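Local coordinates for venom allergen-like (VAL) 4 protein (Schistosoma mansoni, PDB 4P27), which binds lipids as a member of the SCP/TAPS (CAP) family of pathogenesis-related proteins, although it lacks the prototypical CAP motifs, at residues 7-10 against 11-15; 25-28 against 29-32; 46-49 against 50-53; 90-93 against 94-97. One frame throughout, in Å; residues are numbered along the deposited sequence.

Interaction 1. Residues 7-10 against 11-15; sequences GQRA and IYNFH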
loop_
_atom_site.group_PDB
_atom_site.type_symbol
_atom_site.label_atom_id
_atom_site.label_comp_id
_atom_site.label_asym_id
_atom_site.label_seq_id
_atom_site.Cartn_x
_atom_site.Cartn_y
_atom_site.Cartn_z
ATOM N N GLY A 7 -12.674 -9.300 2.786
ATOM C CA GLY A 7 -11.276 -8.864 3.022
ATOM C C GLY A 7 -10.925 -7.693 2.080
ATOM O O GLY A 7 -10.347 -6.739 2.530
ATOM N N GLN A 8 -11.337 -7.779 0.822
ATOM C CA GLN A 8 -10.948 -6.826 -0.170
ATOM C C GLN A 8 -11.491 -5.491 0.263
ATOM O O GLN A 8 -10.772 -4.477 0.240
ATOM C CB GLN A 8 -11.454 -7.266 -1.520
ATOM C CG GLN A 8 -10.607 -8.415 -2.154
ATOM C CD GLN A 8 -11.165 -8.857 -3.502
ATOM O OE1 GLN A 8 -12.373 -8.711 -3.772
ATOM N NE2 GLN A 8 -10.286 -9.322 -4.388
ATOM N N ARG A 9 -12.747 -5.481 0.730
ATOM C CA ARG A 9 -13.374 -4.240 1.085
ATOM C C ARG A 9 -12.677 -3.604 2.293
ATOM O O ARG A 9 -12.375 -2.427 2.309
ATOM C CB ARG A 9 -14.908 -4.379 1.310
ATOM C CG ARG A 9 -15.560 -3.126 1.935
ATOM C CD ARG A 9 -15.685 -1.939 0.969
ATOM N NE ARG A 9 -16.302 -2.374 -0.297
ATOM C CZ ARG A 9 -16.412 -1.671 -1.435
ATOM N NH1 ARG A 9 -15.932 -0.442 -1.531
ATOM N NH2 ARG A 9 -16.984 -2.242 -2.500
ATOM N N ALA A 10 -12.380 -4.413 3.298
ATOM C CA ALA A 10 -11.646 -3.950 4.417
ATOM C C ALA A 10 -10.241 -3.352 3.998
ATOM O O ALA A 10 -9.800 -2.333 4.563
ATOM C CB ALA A 10 -11.473 -5.146 5.378
ATOM N N ILE A 11 -9.532 -4.021 3.070
ATOM C CA ILE A 11 -8.170 -3.579 2.729
ATOM C C ILE A 11 -8.354 -2.213 1.990
ATOM O O ILE A 11 -7.691 -1.294 2.272
ATOM C CB ILE A 11 -7.506 -4.597 1.830
ATOM C CG1 ILE A 11 -7.104 -5.832 2.670
ATOM C CG2 ILE A 11 -6.260 -3.965 1.116
ATOM C CD1 ILE A 11 -6.857 -7.060 1.795
ATOM N N TYR A 12 -9.314 -2.118 1.082
ATOM C CA TYR A 12 -9.627 -0.878 0.335
ATOM C C TYR A 12 -9.961 0.281 1.245
ATOM O O TYR A 12 -9.345 1.392 1.149
ATOM C CB TYR A 12 -10.791 -1.161 -0.657
ATOM C CG TYR A 12 -11.071 -0.062 -1.663
ATOM C CD1 TYR A 12 -10.017 0.786 -2.152
ATOM C CD2 TYR A 12 -12.362 0.143 -2.143
ATOM C CE1 TYR A 12 -10.274 1.760 -3.099
ATOM C CE2 TYR A 12 -12.654 1.179 -3.084
ATOM C CZ TYR A 12 -11.607 1.979 -3.544
ATOM O OH TYR A 12 -11.854 2.983 -4.463
ATOM N N ASN A 13 -10.845 0.032 2.222
ATOM C CA ASN A 13 -11.202 1.143 3.139
ATOM C C ASN A 13 -10.051 1.548 4.057
ATOM O O ASN A 13 -9.953 2.692 4.496
ATOM C CB ASN A 13 -12.383 0.741 4.057
ATOM C CG ASN A 13 -13.733 0.615 3.315
ATOM O OD1 ASN A 13 -14.596 -0.136 3.778
ATOM N ND2 ASN A 13 -13.891 1.248 2.167
ATOM N N PHE A 14 -9.268 0.585 4.493
ATOM C CA PHE A 14 -8.131 0.909 5.355
ATOM C C PHE A 14 -7.170 1.849 4.546
ATOM O O PHE A 14 -6.689 2.834 5.074
ATOM C CB PHE A 14 -7.395 -0.399 5.743
ATOM C CG PHE A 14 -6.323 -0.168 6.784
ATOM C CD1 PHE A 14 -5.034 0.264 6.406
ATOM C CD2 PHE A 14 -6.571 -0.383 8.129
ATOM C CE1 PHE A 14 -4.078 0.522 7.355
ATOM C CE2 PHE A 14 -5.583 -0.168 9.109
ATOM C CZ PHE A 14 -4.342 0.293 8.723
ATOM N N HIS A 15 -6.943 1.541 3.263
ATOM C CA HIS A 15 -6.091 2.441 2.442
ATOM C C HIS A 15 -6.706 3.832 2.237
ATOM O O HIS A 15 -6.032 4.845 2.416
ATOM C CB HIS A 15 -5.845 1.832 1.052
ATOM C CG HIS A 15 -4.795 0.787 1.042
ATOM N ND1 HIS A 15 -5.054 -0.518 1.406
ATOM C CD2 HIS A 15 -3.503 0.809 0.599
ATOM C CE1 HIS A 15 -3.949 -1.245 1.254
ATOM N NE2 HIS A 15 -3.005 -0.477 0.730
HETATM O O HOH W 1 -15.318 1.233 0.097
#

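Interaction 2. Residues 25-28 against 29-32; sequences CRIP and GQPP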
loop_
_atom_site.group_PDB
_atom_site.type_symbol
_atom_site.label_atom_id
_atom_site.label_comp_id
_atom_site.label_asym_id
_atom_site.label_seq_id
_atom_site.Cartn_x
_atom_site.Cartn_y
_atom_site.Cartn_z
ATOM N N CYS A 25 -3.215 15.441 9.163
ATOM C CA CYS A 25 -2.343 15.467 10.342
ATOM C C CYS A 25 -2.587 14.338 11.295
ATOM O O CYS A 25 -2.276 14.449 12.470
ATOM C CB CYS A 25 -2.451 16.787 11.123
ATOM S SG CYS A 25 -1.858 18.216 10.232
ATOM N N ARG A 26 -3.126 13.238 10.800
ATOM C CA ARG A 26 -3.577 12.213 11.685
ATOM C C ARG A 26 -2.619 11.055 11.600
ATOM O O ARG A 26 -2.839 10.053 12.253
ATOM C CB ARG A 26 -5.034 11.777 11.379
ATOM C CG ARG A 26 -6.142 12.759 11.853
ATOM C CD ARG A 26 -7.567 12.168 11.592
ATOM N NE ARG A 26 -8.423 13.013 10.711
ATOM C CZ ARG A 26 -8.963 12.651 9.534
ATOM N NH1 ARG A 26 -8.751 11.448 9.016
ATOM N NH2 ARG A 26 -9.709 13.513 8.838
ATOM N N ILE A 27 -1.525 11.171 10.847
ATOM C CA ILE A 27 -0.419 10.163 11.034
ATOM C C ILE A 27 0.646 10.776 11.896
ATOM O O ILE A 27 1.254 11.759 11.441
ATOM C CB ILE A 27 0.281 9.798 9.690
ATOM C CG1 ILE A 27 -0.779 9.556 8.596
ATOM C CG2 ILE A 27 1.316 8.683 9.872
ATOM C CD1 ILE A 27 -1.501 8.254 8.711
ATOM N N PRO A 28 0.897 10.220 13.100
ATOM C CA PRO A 28 1.792 10.878 14.075
ATOM C C PRO A 28 3.190 11.131 13.490
ATOM O O PRO A 28 3.808 10.228 12.896
ATOM C CB PRO A 28 1.893 9.824 15.223
ATOM C CG PRO A 28 0.478 9.234 15.234
ATOM C CD PRO A 28 0.166 9.083 13.724
ATOM N N GLY A 29 3.671 12.352 13.691
ATOM C CA GLY A 29 5.073 12.713 13.396
ATOM C C GLY A 29 5.275 12.827 11.884
ATOM O O GLY A 29 6.384 12.906 11.425
ATOM N N GLN A 30 4.219 12.811 11.079
ATOM C CA GLN A 30 4.477 12.864 9.608
ATOM C C GLN A 30 3.875 14.154 9.122
ATOM O O GLN A 30 2.761 14.403 9.482
ATOM C CB GLN A 30 3.786 11.663 8.868
ATOM C CG GLN A 30 4.445 10.280 9.062
ATOM C CD GLN A 30 5.924 10.280 8.707
ATOM O OE1 GLN A 30 6.369 11.011 7.836
ATOM N NE2 GLN A 30 6.685 9.412 9.361
ATOM N N PRO A 31 4.555 14.929 8.236
ATOM C CA PRO A 31 3.896 16.146 7.729
ATOM C C PRO A 31 2.625 15.818 6.954
ATOM O O PRO A 31 2.549 14.767 6.348
ATOM C CB PRO A 31 4.955 16.774 6.814
ATOM C CG PRO A 31 5.735 15.596 6.270
ATOM C CD PRO A 31 5.807 14.645 7.490
ATOM N N PRO A 32 1.620 16.720 6.972
ATOM C CA PRO A 32 0.406 16.370 6.249
ATOM C C PRO A 32 0.616 16.518 4.758
ATOM O O PRO A 32 1.372 17.364 4.338
ATOM C CB PRO A 32 -0.636 17.464 6.718
ATOM C CG PRO A 32 0.210 18.618 7.158
ATOM C CD PRO A 32 1.423 17.928 7.835
HETATM O O HOH W 2 -0.424 13.424 8.968
#

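Interaction 3. Residues 46-49 against 50-53; sequences ANKA and KQQA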
loop_
_atom_site.group_PDB
_atom_site.type_symbol
_atom_site.label_atom_id
_atom_site.label_comp_id
_atom_site.label_asym_id
_atom_site.label_seq_id
_atom_site.Cartn_x
_atom_site.Cartn_y
_atom_site.Cartn_z
ATOM N N ALA A 46 -6.368 -6.655 -8.963
ATOM C CA ALA A 46 -6.869 -7.516 -7.879
ATOM C C ALA A 46 -6.751 -9.013 -8.254
ATOM O O ALA A 46 -6.253 -9.828 -7.484
ATOM C CB ALA A 46 -8.292 -7.177 -7.505
ATOM N N ASN A 47 -7.085 -9.334 -9.491
ATOM C CA ASN A 47 -6.936 -10.686 -9.963
ATOM C C ASN A 47 -5.517 -11.099 -10.065
ATOM O O ASN A 47 -5.189 -12.285 -9.768
ATOM C CB ASN A 47 -7.607 -10.851 -11.329
ATOM C CG ASN A 47 -9.090 -10.685 -11.229
ATOM O OD1 ASN A 47 -9.658 -10.675 -10.123
ATOM N ND2 ASN A 47 -9.746 -10.507 -12.377
ATOM N N LYS A 48 -4.645 -10.188 -10.517
ATOM C CA LYS A 48 -3.243 -10.595 -10.636
ATOM C C LYS A 48 -2.690 -10.818 -9.239
ATOM O O LYS A 48 -1.916 -11.783 -9.008
ATOM C CB LYS A 48 -2.420 -9.646 -11.458
ATOM C CG LYS A 48 -2.773 -9.856 -12.962
ATOM C CD LYS A 48 -1.930 -10.914 -13.680
ATOM C CE LYS A 48 -0.457 -10.695 -13.363
ATOM N NZ LYS A 48 0.388 -11.699 -14.028
ATOM N N ALA A 49 -3.181 -9.986 -8.318
ATOM C CA ALA A 49 -2.732 -10.033 -6.897
ATOM C C ALA A 49 -3.110 -11.401 -6.378
ATOM O O ALA A 49 -2.337 -12.063 -5.670
ATOM C CB ALA A 49 -3.413 -8.958 -6.063
ATOM N N LYS A 50 -4.325 -11.807 -6.717
ATOM C CA LYS A 50 -4.907 -13.084 -6.228
ATOM C C LYS A 50 -4.223 -14.336 -6.815
ATOM O O LYS A 50 -3.907 -15.260 -6.087
ATOM C CB LYS A 50 -6.405 -13.126 -6.602
ATOM C CG LYS A 50 -7.155 -14.167 -5.797
ATOM C CD LYS A 50 -8.186 -13.490 -4.906
ATOM C CE LYS A 50 -9.522 -13.176 -5.616
ATOM N NZ LYS A 50 -10.437 -14.350 -5.610
ATOM N N GLN A 51 -3.957 -14.354 -8.139
ATOM C CA GLN A 51 -3.167 -15.431 -8.719
ATOM C C GLN A 51 -1.821 -15.557 -8.006
ATOM O O GLN A 51 -1.375 -16.669 -7.757
ATOM C CB GLN A 51 -2.922 -15.199 -10.248
ATOM C CG GLN A 51 -4.235 -15.266 -11.061
ATOM C CD GLN A 51 -4.067 -14.670 -12.454
ATOM O OE1 GLN A 51 -4.614 -13.605 -12.782
ATOM N NE2 GLN A 51 -3.276 -15.339 -13.270
ATOM N N GLN A 52 -1.164 -14.419 -7.710
ATOM C CA GLN A 52 0.108 -14.434 -6.991
ATOM C C GLN A 52 -0.170 -14.993 -5.582
ATOM O O GLN A 52 0.535 -15.879 -5.130
ATOM C CB GLN A 52 0.650 -13.048 -6.798
ATOM C CG GLN A 52 1.997 -13.016 -6.075
ATOM C CD GLN A 52 2.705 -11.673 -6.247
ATOM O OE1 GLN A 52 2.446 -10.960 -7.206
ATOM N NE2 GLN A 52 3.633 -11.355 -5.338
ATOM N N ALA A 53 -1.159 -14.470 -4.872
ATOM C CA ALA A 53 -1.268 -14.889 -3.489
ATOM C C ALA A 53 -1.626 -16.420 -3.389
ATOM O O ALA A 53 -1.259 -17.075 -2.397
ATOM C CB ALA A 53 -2.346 -14.113 -2.766
#

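Interaction 4. Residues 90-93 against 94-97; sequences DWLE and EYKN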
loop_
_atom_site.group_PDB
_atom_site.type_symbol
_atom_site.label_atom_id
_atom_site.label_comp_id
_atom_site.label_asym_id
_atom_site.label_seq_id
_atom_site.Cartn_x
_atom_site.Cartn_y
_atom_site.Cartn_z
ATOM N N ASP A 90 0.450 -3.422 10.364
ATOM C CA ASP A 90 1.872 -3.567 10.183
ATOM C C ASP A 90 2.449 -2.672 9.034
ATOM O O ASP A 90 3.501 -2.002 9.180
ATOM C CB ASP A 90 2.178 -5.017 9.898
ATOM C CG ASP A 90 3.638 -5.257 9.688
ATOM O OD1 ASP A 90 4.403 -4.926 10.586
ATOM O OD2 ASP A 90 4.058 -5.784 8.640
ATOM N N TRP A 91 1.790 -2.683 7.879
ATOM C CA TRP A 91 2.256 -1.824 6.787
ATOM C C TRP A 91 2.212 -0.354 7.232
ATOM O O TRP A 91 3.173 0.413 7.039
ATOM C CB TRP A 91 1.339 -1.992 5.555
ATOM C CG TRP A 91 1.469 -3.280 4.855
ATOM C CD1 TRP A 91 2.353 -4.266 5.095
ATOM C CD2 TRP A 91 0.627 -3.718 3.776
ATOM N NE1 TRP A 91 2.114 -5.360 4.213
ATOM C CE2 TRP A 91 1.054 -4.992 3.391
ATOM C CE3 TRP A 91 -0.451 -3.105 3.062
ATOM C CZ2 TRP A 91 0.433 -5.698 2.358
ATOM C CZ3 TRP A 91 -1.040 -3.822 2.078
ATOM C CH2 TRP A 91 -0.627 -5.098 1.740
ATOM N N LEU A 92 1.078 0.076 7.778
ATOM C CA LEU A 92 0.930 1.483 8.196
ATOM C C LEU A 92 2.034 1.975 9.177
ATOM O O LEU A 92 2.616 3.052 9.014
ATOM C CB LEU A 92 -0.505 1.684 8.807
ATOM C CG LEU A 92 -0.687 3.013 9.592
ATOM C CD1 LEU A 92 -0.572 4.213 8.664
ATOM C CD2 LEU A 92 -2.057 3.043 10.298
ATOM N N GLU A 93 2.329 1.177 10.193
ATOM C CA GLU A 93 3.108 1.675 11.325
ATOM C C GLU A 93 4.562 1.731 10.964
ATOM O O GLU A 93 5.357 2.198 11.759
ATOM C CB GLU A 93 2.982 0.760 12.523
ATOM C CG GLU A 93 1.559 0.363 12.723
ATOM C CD GLU A 93 1.058 0.773 14.041
ATOM O OE1 GLU A 93 0.784 1.959 14.203
ATOM O OE2 GLU A 93 0.967 -0.108 14.891
ATOM N N GLU A 94 4.907 1.286 9.770
ATOM C CA GLU A 94 6.185 1.634 9.247
ATOM C C GLU A 94 6.391 3.115 9.156
ATOM O O GLU A 94 7.526 3.527 8.924
ATOM C CB GLU A 94 6.368 1.066 7.847
ATOM C CG GLU A 94 6.377 -0.433 7.814
ATOM C CD GLU A 94 6.672 -0.917 6.416
ATOM O OE1 GLU A 94 6.809 -0.098 5.454
ATOM O OE2 GLU A 94 6.748 -2.121 6.271
ATOM N N TYR A 95 5.337 3.932 9.318
ATOM C CA TYR A 95 5.557 5.365 9.396
ATOM C C TYR A 95 6.502 5.774 10.561
ATOM O O TYR A 95 7.107 6.840 10.501
ATOM C CB TYR A 95 4.213 6.138 9.509
ATOM C CG TYR A 95 3.545 6.106 10.872
ATOM C CD1 TYR A 95 4.057 6.845 11.953
ATOM C CD2 TYR A 95 2.366 5.379 11.065
ATOM C CE1 TYR A 95 3.406 6.850 13.184
ATOM C CE2 TYR A 95 1.736 5.338 12.289
ATOM C CZ TYR A 95 2.245 6.092 13.340
ATOM O OH TYR A 95 1.572 6.064 14.546
ATOM N N LYS A 96 6.627 4.923 11.593
ATOM C CA LYS A 96 7.583 5.172 12.681
ATOM C C LYS A 96 9.027 5.160 12.210
ATOM O O LYS A 96 9.867 5.652 12.912
ATOM C CB LYS A 96 7.409 4.163 13.777
ATOM C CG LYS A 96 6.076 4.372 14.448
ATOM C CD LYS A 96 5.583 3.159 15.202
ATOM C CE LYS A 96 4.566 3.727 16.164
ATOM N NZ LYS A 96 3.568 2.735 16.597
ATOM N N ASN A 97 9.308 4.599 11.033
ATOM C CA ASN A 97 10.653 4.425 10.589
ATOM C C ASN A 97 10.985 5.459 9.582
ATOM O O ASN A 97 12.110 5.475 9.089
ATOM C CB ASN A 97 10.839 3.061 9.930
ATOM C CG ASN A 97 10.429 1.897 10.831
ATOM O OD1 ASN A 97 10.585 1.948 12.041
ATOM N ND2 ASN A 97 9.908 0.843 10.231
#

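Interaction 1. Residues 7-10 against 11-15
The amide N of Tyr12 gives the carbonyl O of Gln8 a nearly straight bond of 2.9 Å. It is one rung of helix 6-22, which packs on the sheet of the CAP alpha-beta-alpha sandwich. The same i to i+4 ladder joins Ile11 N to Gly7 O, Asn13 N to Arg9 O and Phe14 N to Ala10 O.

On the outer side of the helix, Arg9 carries most of the side-chain contact. Its CG lies anti to the backbone N (chi1 170°), and the chain then bends twice. The first bend sets CD 3.5 Å from Asn13 OD1, and the second turns the guanidinium beside Tyr12. There NH1 meets the edge of the Tyr12 ring close to its plane, 3.7 Å from CD2, with the two planes turned 53° apart. This is an edge contact and not a stack. A water sits between Arg9 NH1 and Asn13 ND2, but it is modelled too close to both for the bridge to be more than doubtful. Tyr12 OH goes on to the carbonyl of Leu39.

Ile11 makes the apolar part of the buried side. Its CG1 rests 3.4 Å from Gly7 O, and the side chain reaches Met88 of helix 84-93 and Cys138 of the sheet. Also buried, His15 turns back on its own helix. Its ND1 bonds Ile11 O at 2.9 Å, with the acceptor in the imidazole plane, while NE2 reaches Tyr140 OH. Ile11 O thus takes two donors, His15 ND1 from above the carbonyl plane and His15 N at 3.1 Å.

Interaction 2. Residues 25-28 against 29-32
Ile27 lays its CG2 methyl obliquely over the aliphatic part of Gln30, with CG2 3.6 Å from Gln30 CG. The two residues begin and end a type II beta turn, Ile27 to Gln30. Gln30 N closes it with a bond of 3.2 Å to Ile27 O. Gly29 takes the third position with a positive phi of 74°, as this turn type requires.

The methyl meets Gln30 because CG2 is anti to the backbone N of Ile27. Gln30 bends at chi2 (-54°), and its amide leaves the turn to bond the carbonyl of Tyr98. A water accepts from Ile27 N at 3.1 Å. Its further link to Gln30 O is weak.

A second contact pinches the loop where its two ends come together. SG of Cys25 lies against the Pro32 ring, 3.7 Å from CG and 3.8 Å from CB. That sulfur is also bonded to Cys158, so the disulfide ties the C-terminal end of the modelled chain to this loop.

The loop follows helix 6-22. Ile27 packs back on Val22 of that helix and across on Tyr112 of helix 110-115, which Gln30 also touches, while Pro32 pairs through its backbone with Lys153.

Interaction 3. Residues 46-49 against 50-53
Helix 43-54 flanks the sheet of the CAP sandwich, and this contact is two turns of it. Four successive backbone bonds hold them, from Lys50 N to Ala46 O, Gln51 N to Asn47 O, Gln52 N to Lys48 O and Ala53 N to Ala49 O. The bond from Gln51 N to Asn47 O is 2.9 Å long and nearly straight, at 173°.

Side chains add little directly between the turns. CB of Lys50 sits 3.4 Å from Ala46 O, and CG of Gln51 sits 3.4 Å from Asn47 O. Lys48 folds at chi2 and chi3, and its side chain crosses that of Gln51. Its NZ then makes a weak bond to the carbonyl of Asn64.

Gln52 behaves differently. Its CG is anti to the backbone N (chi1 -179°) and the chain runs straight out. The amide is buried, and its NE2 bonds Gln76 OE1. On the sheet side, Ala49 and Ala53 both press on Val137 of strand 133-141.

These two small methyl side chains, one turn apart, are consistent with a close approach of helix and strand. Gln51 is exposed and the lysines partly so, Lys48 lying against the loop at Asn64 and Ile68. The buried amide of Gln52 has its polar atoms satisfied by partners elsewhere in the protein.

Interaction 4. Residues 90-93 against 94-97
The Tyr95 ring receives the carbonyl O of Leu92 at its edge, near the ring plane and 3.1 Å from CD2. The Glu93 carboxylate runs beside the ring, the two planes 63° apart, with OE1 4.0 Å from CE2. Here helix 84-93 of the CAP sandwich winds down into a 3-10 turn, residues 94-97. Tyr95 CG stands between its own backbone N and carbonyl carbon (chi1 76°). That rotation brings the ring back beside Leu92 and Glu93, where CD2 also meets Leu92 CD1 at 4.0 Å. From beyond the turn, Ile27, Pro28 and Tyr112 touch the same ring.

The backbone shows the change of helix type. Its bonds now span three residues instead of four. Lys96 N gives Glu93 O a bond of 3.0 Å, with the donor well above the carbonyl plane. Glu94 N reaches Trp91 O only weakly.

The side chains part in two directions. Trp91 goes inward to the sheet, where NE1 bonds the carbonyl of Leu78. Glu94 is buried too. Its CG rests 3.4 Å from Trp91 O and 3.5 Å from Asp90 O, and the extended chain delivers both carboxylate oxygens to the start of helix 110-115, OE1 to Tyr112 N and OE2 to Asn111 ND2. On the outer side, Lys96 stretches alongside Glu93. Its methylenes follow the Glu93 carbonyl, and the charged ends form a long salt bridge, NZ to OE1 at 3.8 Å.

Overall arrangement
Interactions 1 and 3 are regular helix turns that touch the sheet, and they meet where Gln8 packs on Ala46 and Lys50. Their inner sides mix apolar packing with buried polar side chains bonded elsewhere in the fold. Interaction 4 is a helix end that passes into a 3-10 turn, and it packs on interaction 1 through Phe14 with Leu92 and His15 with Trp91. Interaction 2 is a turn closed by one backbone bond, with a disulfide linking its loop to the end of the modelled chain. Its Ile27 meets the Tyr95 ring of interaction 4. Interactions 1 and 4 are centred about 11 Å from the chain's centre; 3 and 2 are more peripheral, about 15 and 17 Å out, on opposite sides.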